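Local coordinates for protein A52 (Vaccinia virus, PDB 2VVW) that suppresses host innate immunity as a Bcl-2-like viral protein, associating with IRAK2 to inhibit NF-kappaB signalling and with TRAF6 to activate p38, at residues Y28-L37 with I103-R114. Residues are numbered along the deposited sequence; the frame is centred on the assembly and turned at random.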
ATOM      1  N   TYR A  28       5.336   6.029   1.329  1.00 19.63           N
ATOM      2  CA  TYR A  28       6.550   5.829   2.133  1.00 19.37           C
ATOM      3  C   TYR A  28       6.305   4.886   3.320  1.00 18.87           C
ATOM      4  O   TYR A  28       7.013   3.901   3.530  1.00 19.53           O
ATOM      5  CB  TYR A  28       7.048   7.181   2.646  1.00 20.64           C
ATOM      6  CG  TYR A  28       8.261   7.084   3.529  1.00 22.04           C
ATOM      7  CD1 TYR A  28       9.511   6.743   2.988  1.00 23.93           C
ATOM      8  CD2 TYR A  28       8.169   7.302   4.899  1.00 20.99           C
ATOM      9  CE1 TYR A  28      10.626   6.643   3.775  1.00 23.16           C
ATOM     10  CE2 TYR A  28       9.293   7.209   5.706  1.00 22.84           C
ATOM     11  CZ  TYR A  28      10.522   6.873   5.138  1.00 22.33           C
ATOM     12  OH  TYR A  28      11.645   6.779   5.924  1.00 24.04           O
ATOM     13  N   PHE A  29       5.277   5.177   4.093  1.00 18.67           N
ATOM     14  CA  PHE A  29       4.928   4.305   5.208  1.00 19.51           C
ATOM     15  C   PHE A  29       4.442   2.927   4.784  1.00 19.31           C
ATOM     16  O   PHE A  29       4.783   1.934   5.429  1.00 20.28           O
ATOM     17  CB  PHE A  29       3.957   5.001   6.159  1.00 18.67           C
ATOM     18  CG  PHE A  29       4.582   6.154   6.889  1.00 20.88           C
ATOM     19  CD1 PHE A  29       5.689   5.966   7.695  1.00 22.61           C
ATOM     20  CD2 PHE A  29       4.080   7.427   6.764  1.00 20.04           C
ATOM     21  CE1 PHE A  29       6.266   7.031   8.365  1.00 23.01           C
ATOM     22  CE2 PHE A  29       4.664   8.489   7.428  1.00 22.30           C
ATOM     23  CZ  PHE A  29       5.748   8.294   8.218  1.00 20.42           C
ATOM     24  N   MET A  30       3.727   2.852   3.665  1.00 18.75           N
ATOM     25  CA  MET A  30       3.287   1.566   3.129  1.00 17.51           C
ATOM     26  C   MET A  30       4.497   0.733   2.757  1.00 18.04           C
ATOM     27  O   MET A  30       4.625  -0.393   3.197  1.00 17.96           O
ATOM     28  CB  MET A  30       2.413   1.787   1.898  1.00 17.99           C
ATOM     29  CG  MET A  30       2.014   0.553   1.139  1.00 20.39           C
ATOM     30  SD  MET A  30       1.192   1.006  -0.398  1.00 22.17           S
ATOM     31  CE  MET A  30       2.592   1.533  -1.427  1.00 21.62           C
ATOM     32  N   TYR A  31       5.396   1.307   1.968  1.00 18.24           N
ATOM     33  CA  TYR A  31       6.528   0.526   1.461  1.00 18.81           C
ATOM     34  C   TYR A  31       7.547   0.172   2.556  1.00 20.53           C
ATOM     35  O   TYR A  31       8.069  -0.961   2.597  1.00 20.51           O
ATOM     36  CB  TYR A  31       7.210   1.256   0.304  1.00 19.29           C
ATOM     37  CG  TYR A  31       6.508   1.138  -1.035  1.00 20.87           C
ATOM     38  CD1 TYR A  31       6.334  -0.106  -1.645  1.00 20.46           C
ATOM     39  CD2 TYR A  31       6.041   2.276  -1.717  1.00 17.91           C
ATOM     40  CE1 TYR A  31       5.694  -0.239  -2.875  1.00 21.60           C
ATOM     41  CE2 TYR A  31       5.405   2.150  -2.982  1.00 18.12           C
ATOM     42  CZ  TYR A  31       5.226   0.897  -3.537  1.00 20.74           C
ATOM     43  OH  TYR A  31       4.634   0.754  -4.768  1.00 22.19           O
ATOM     44  N   ARG A  32       7.858   1.135   3.423  1.00 20.49           N
ATOM     45  CA  ARG A  32       8.771   0.882   4.525  1.00 19.81           C
ATOM     46  C   ARG A  32       8.134  -0.079   5.538  1.00 20.45           C
ATOM     47  O   ARG A  32       8.773  -1.032   6.004  1.00 19.32           O
ATOM     48  CB  ARG A  32       9.187   2.183   5.201  1.00 20.43           C
ATOM     49  CG  ARG A  32      10.192   1.974   6.326  1.00 21.48           C
ATOM     50  CD  ARG A  32      10.908   3.264   6.700  1.00 20.45           C
ATOM     51  NE  ARG A  32      11.728   3.074   7.897  1.00 20.77           N
ATOM     52  CZ  ARG A  32      12.703   3.887   8.284  1.00 25.04           C
ATOM     53  NH1 ARG A  32      13.015   4.951   7.571  1.00 24.33           N
ATOM     54  NH2 ARG A  32      13.388   3.613   9.387  1.00 25.89           N
ATOM     55  N   GLY A  33       6.871   0.144   5.851  1.00 18.16           N
ATOM     56  CA  GLY A  33       6.143  -0.737   6.766  1.00 20.68           C
ATOM     57  C   GLY A  33       5.921  -2.175   6.304  1.00 21.72           C
ATOM     58  O   GLY A  33       5.791  -3.074   7.147  1.00 22.60           O
ATOM     59  N   LEU A  34       5.868  -2.404   4.983  1.00 22.37           N
ATOM     60  CA  LEU A  34       5.597  -3.735   4.445  1.00 22.19           C
ATOM     61  C   LEU A  34       6.840  -4.412   3.884  1.00 23.98           C
ATOM     62  O   LEU A  34       7.009  -5.612   4.093  1.00 25.44           O
ATOM     63  CB  LEU A  34       4.466  -3.710   3.392  1.00 21.53           C
ATOM     64  CG  LEU A  34       3.088  -3.216   3.868  1.00 20.12           C
ATOM     65  CD1 LEU A  34       2.013  -3.327   2.718  1.00 18.46           C
ATOM     66  CD2 LEU A  34       2.583  -3.888   5.146  1.00 21.37           C
ATOM     67  N   LEU A  35       7.710  -3.660   3.203  1.00 23.41           N
ATOM     68  CA  LEU A  35       8.925  -4.235   2.598  1.00 25.69           C
ATOM     69  C   LEU A  35      10.196  -4.008   3.409  1.00 27.17           C
ATOM     70  O   LEU A  35      11.138  -4.770   3.292  1.00 28.73           O
ATOM     71  CB  LEU A  35       9.165  -3.665   1.199  1.00 24.32           C
ATOM     72  CG  LEU A  35       8.047  -3.802   0.176  1.00 25.67           C
ATOM     73  CD1 LEU A  35       8.482  -3.180  -1.107  1.00 22.73           C
ATOM     74  CD2 LEU A  35       7.661  -5.254   0.011  1.00 27.32           C
ATOM     75  N   GLY A  36      10.256  -2.920   4.161  1.00 28.17           N
ATOM     76  CA  GLY A  36      11.461  -2.580   4.900  1.00 31.07           C
ATOM     77  C   GLY A  36      12.509  -1.855   4.077  1.00 33.10           C
ATOM     78  O   GLY A  36      12.220  -1.335   3.007  1.00 33.36           O
ATOM     79  N   LEU A  37      13.738  -1.830   4.587  1.00 37.10           N
ATOM     80  CA  LEU A  37      14.795  -0.956   4.054  1.00 38.32           C
ATOM     81  C   LEU A  37      15.854  -1.647   3.192  1.00 40.17           C
ATOM     82  O   LEU A  37      16.692  -0.961   2.623  1.00 42.33           O
ATOM     83  CB  LEU A  37      15.490  -0.234   5.210  1.00 38.71           C
ATOM     84  CG  LEU A  37      14.625   0.687   6.076  1.00 37.70           C
ATOM     85  CD1 LEU A  37      15.444   1.190   7.271  1.00 40.20           C
ATOM     86  CD2 LEU A  37      14.097   1.852   5.249  1.00 37.32           C
ATOM     87  N   ILE A 103       7.781  12.605  11.464  1.00 22.27           N
ATOM     88  CA  ILE A 103       7.731  11.686  10.330  1.00 20.82           C
ATOM     89  C   ILE A 103       8.796  10.610  10.531  1.00 20.32           C
ATOM     90  O   ILE A 103       8.532   9.421  10.360  1.00 19.27           O
ATOM     91  CB  ILE A 103       7.928  12.414   8.985  1.00 20.42           C
ATOM     92  CG1 ILE A 103       6.663  13.181   8.591  1.00 22.51           C
ATOM     93  CG2 ILE A 103       8.271  11.443   7.869  1.00 21.55           C
ATOM     94  CD1 ILE A 103       6.913  14.245   7.486  1.00 20.47           C
ATOM     95  N   GLY A 104       9.981  11.020  10.944  1.00 21.00           N
ATOM     96  CA  GLY A 104      11.041  10.057  11.239  1.00 22.54           C
ATOM     97  C   GLY A 104      10.694   9.093  12.361  1.00 23.52           C
ATOM     98  O   GLY A 104      11.122   7.946  12.343  1.00 23.86           O
ATOM     99  N   LEU A 105       9.929   9.575  13.340  1.00 24.59           N
ATOM    100  CA  LEU A 105       9.489   8.770  14.476  1.00 24.21           C
ATOM    101  C   LEU A 105       8.520   7.691  14.003  1.00 21.66           C
ATOM    102  O   LEU A 105       8.658   6.532  14.361  1.00 22.64           O
ATOM    103  CB  LEU A 105       8.813   9.665  15.518  1.00 24.39           C
ATOM    104  CG  LEU A 105       8.185   8.997  16.748  1.00 28.12           C
ATOM    105  CD1 LEU A 105       9.262   8.570  17.730  1.00 32.06           C
ATOM    106  CD2 LEU A 105       7.171   9.942  17.399  1.00 28.32           C
ATOM    107  N   CYS A 106       7.536   8.088  13.205  1.00 19.78           N
ATOM    108  CA  CYS A 106       6.596   7.147  12.583  1.00 19.03           C
ATOM    109  C   CYS A 106       7.343   6.041  11.855  1.00 18.76           C
ATOM    110  O   CYS A 106       7.010   4.861  11.981  1.00 20.17           O
ATOM    111  CB  CYS A 106       5.692   7.893  11.601  1.00 19.39           C
ATOM    112  SG  CYS A 106       4.515   8.916  12.455  1.00 23.40           S
ATOM    113  N   ALA A 107       8.350   6.447  11.092  1.00 18.04           N
ATOM    114  CA  ALA A 107       9.186   5.531  10.309  1.00 18.33           C
ATOM    115  C   ALA A 107       9.906   4.512  11.170  1.00 19.86           C
ATOM    116  O   ALA A 107       9.982   3.309  10.826  1.00 20.70           O
ATOM    117  CB  ALA A 107      10.197   6.315   9.522  1.00 17.60           C
ATOM    118  N   CYS A 108      10.506   4.991  12.250  1.00 20.87           N
ATOM    119  CA  CYS A 108      11.222   4.104  13.165  1.00 22.26           C
ATOM    120  C   CYS A 108      10.242   3.166  13.886  1.00 20.91           C
ATOM    121  O   CYS A 108      10.566   2.031  14.156  1.00 21.61           O
ATOM    122  CB  CYS A 108      12.052   4.914  14.164  1.00 25.12           C
ATOM    123  SG  CYS A 108      13.464   5.784  13.394  1.00 28.10           S
ATOM    124  N   VAL A 109       9.044   3.649  14.184  1.00 19.62           N
ATOM    125  CA  VAL A 109       8.006   2.825  14.812  1.00 20.30           C
ATOM    126  C   VAL A 109       7.481   1.760  13.838  1.00 22.09           C
ATOM    127  O   VAL A 109       7.332   0.593  14.207  1.00 21.93           O
ATOM    128  CB  VAL A 109       6.840   3.706  15.360  1.00 18.71           C
ATOM    129  CG1 VAL A 109       5.642   2.859  15.782  1.00 17.98           C
ATOM    130  CG2 VAL A 109       7.345   4.576  16.529  1.00 18.01           C
ATOM    131  N   VAL A 110       7.228   2.147  12.588  1.00 22.20           N
ATOM    132  CA  VAL A 110       6.741   1.187  11.608  1.00 21.64           C
ATOM    133  C   VAL A 110       7.747   0.034  11.420  1.00 20.91           C
ATOM    134  O   VAL A 110       7.340  -1.090  11.176  1.00 18.51           O
ATOM    135  CB  VAL A 110       6.339   1.869  10.250  1.00 22.76           C
ATOM    136  CG1 VAL A 110       7.521   1.960   9.268  1.00 19.81           C
ATOM    137  CG2 VAL A 110       5.178   1.135   9.613  1.00 24.75           C
ATOM    138  N   ASP A 111       9.043   0.290  11.597  1.00 21.40           N
ATOM    139  CA  ASP A 111      10.025  -0.794  11.516  1.00 22.49           C
ATOM    140  C   ASP A 111       9.781  -1.851  12.569  1.00 22.74           C
ATOM    141  O   ASP A 111       9.959  -3.034  12.307  1.00 26.38           O
ATOM    142  CB  ASP A 111      11.463  -0.318  11.728  1.00 24.86           C
ATOM    143  CG  ASP A 111      11.949   0.635  10.672  1.00 26.30           C
ATOM    144  OD1 ASP A 111      11.408   0.670   9.555  1.00 27.26           O
ATOM    145  OD2 ASP A 111      12.918   1.353  10.984  1.00 27.76           O
ATOM    146  N   VAL A 112       9.467  -1.408  13.786  1.00 21.74           N
ATOM    147  CA  VAL A 112       9.258  -2.327  14.900  1.00 21.89           C
ATOM    148  C   VAL A 112       8.076  -3.227  14.571  1.00 20.50           C
ATOM    149  O   VAL A 112       8.128  -4.433  14.763  1.00 20.21           O
ATOM    150  CB  VAL A 112       9.028  -1.567  16.254  1.00 22.24           C
ATOM    151  CG1 VAL A 112       8.624  -2.521  17.380  1.00 21.82           C
ATOM    152  CG2 VAL A 112      10.282  -0.790  16.654  1.00 21.59           C
ATOM    153  N   TRP A 113       6.995  -2.629  14.092  1.00 19.44           N
ATOM    154  CA  TRP A 113       5.809  -3.394  13.732  1.00 20.28           C
ATOM    155  C   TRP A 113       6.016  -4.355  12.566  1.00 21.38           C
ATOM    156  O   TRP A 113       5.536  -5.504  12.612  1.00 22.17           O
ATOM    157  CB  TRP A 113       4.656  -2.445  13.460  1.00 20.25           C
ATOM    158  CG  TRP A 113       4.170  -1.716  14.667  1.00 20.09           C
ATOM    159  CD1 TRP A 113       4.214  -2.133  15.976  1.00 18.74           C
ATOM    160  CD2 TRP A 113       3.520  -0.437  14.680  1.00 17.95           C
ATOM    161  NE1 TRP A 113       3.614  -1.191  16.790  1.00 21.71           N
ATOM    162  CE2 TRP A 113       3.200  -0.138  16.024  1.00 17.12           C
ATOM    163  CE3 TRP A 113       3.198   0.498  13.687  1.00 20.05           C
ATOM    164  CZ2 TRP A 113       2.563   1.052  16.396  1.00 18.87           C
ATOM    165  CZ3 TRP A 113       2.543   1.664  14.061  1.00 18.88           C
ATOM    166  CH2 TRP A 113       2.246   1.928  15.411  1.00 20.32           C
ATOM    167  N   ARG A 114       6.761  -3.927  11.548  1.00 20.75           N
ATOM    168  CA  ARG A 114       7.074  -4.813  10.436  1.00 21.37           C
ATOM    169  C   ARG A 114       7.799  -6.030  10.954  1.00 22.81           C
ATOM    170  O   ARG A 114       7.458  -7.178  10.611  1.00 26.30           O
ATOM    171  CB  ARG A 114       7.933  -4.086   9.404  0.70 20.51           C
ATOM    172  CG  ARG A 114       8.129  -4.853   8.096  0.70 25.49           C
ATOM    173  CD  ARG A 114       9.149  -4.145   7.200  0.70 24.97           C
ATOM    174  NE  ARG A 114      10.449  -4.062   7.860  0.70 26.71           N
ATOM    175  CZ  ARG A 114      11.030  -2.955   8.329  0.70 25.23           C
ATOM    176  NH1 ARG A 114      10.476  -1.741   8.195  0.70 20.06           N
ATOM    177  NH2 ARG A 114      12.214  -3.071   8.920  0.70 24.44           N
TER
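A side-on, two-nitrogen salt bridge joins Arg32 to Asp111, NE to OD1 (2.9 Å) and NH2 to OD2 (2.8 Å). Both bonds are nearly straight, reach the syn sides of the carboxylate oxygens and bring the two flat groups within 15° of coplanar. An extended chain, with CG anti to the backbone N (chi1 -178°), carries the guanidinium across to helix 96-115, the side chain sitting as a knob among Ala107, Cys108, Val110 and Asp111. Ala107 CB lies over the centre of one guanidinium face and Leu37 CD2 against the other; NH1 bonds Tyr28 OH, and NH2 has a second carboxylate in Asp52. In one of two deposited conformers, Arg114 NH1 completes a salt-bridge network by reaching Asp111 OD1 on its anti side (2.9 Å), so one carboxylate ties both arginines together and probably offsets their like charges. That NH1 also donates to Arg32 O (2.9 Å), from above the carbonyl plane, and a bend at chi3 folds this guanidinium over Gly36 CA, where the chain leaves the helix with positive phi. Helices 21-35 and 96-115 pack here inside the all-helical Bcl-2-like fold, their segments crossing at -35° with axes 8.2 Å apart. CA atoms come nearest at Gly33 and Val110, where Val110 CG2 lies 3.5 Å from Gly33 CA. Toward Ile103 the Phe29 ring takes over: CE1 meets Cys106 CB (3.4 Å), Ile103 O lies at the ring edge, and Cys106 SG makes an oblique sulfur-aromatic contact. Tyr28 directs its ring edge at Ala107 CB, while Phe45 packs edge-to-face with that tyrosine.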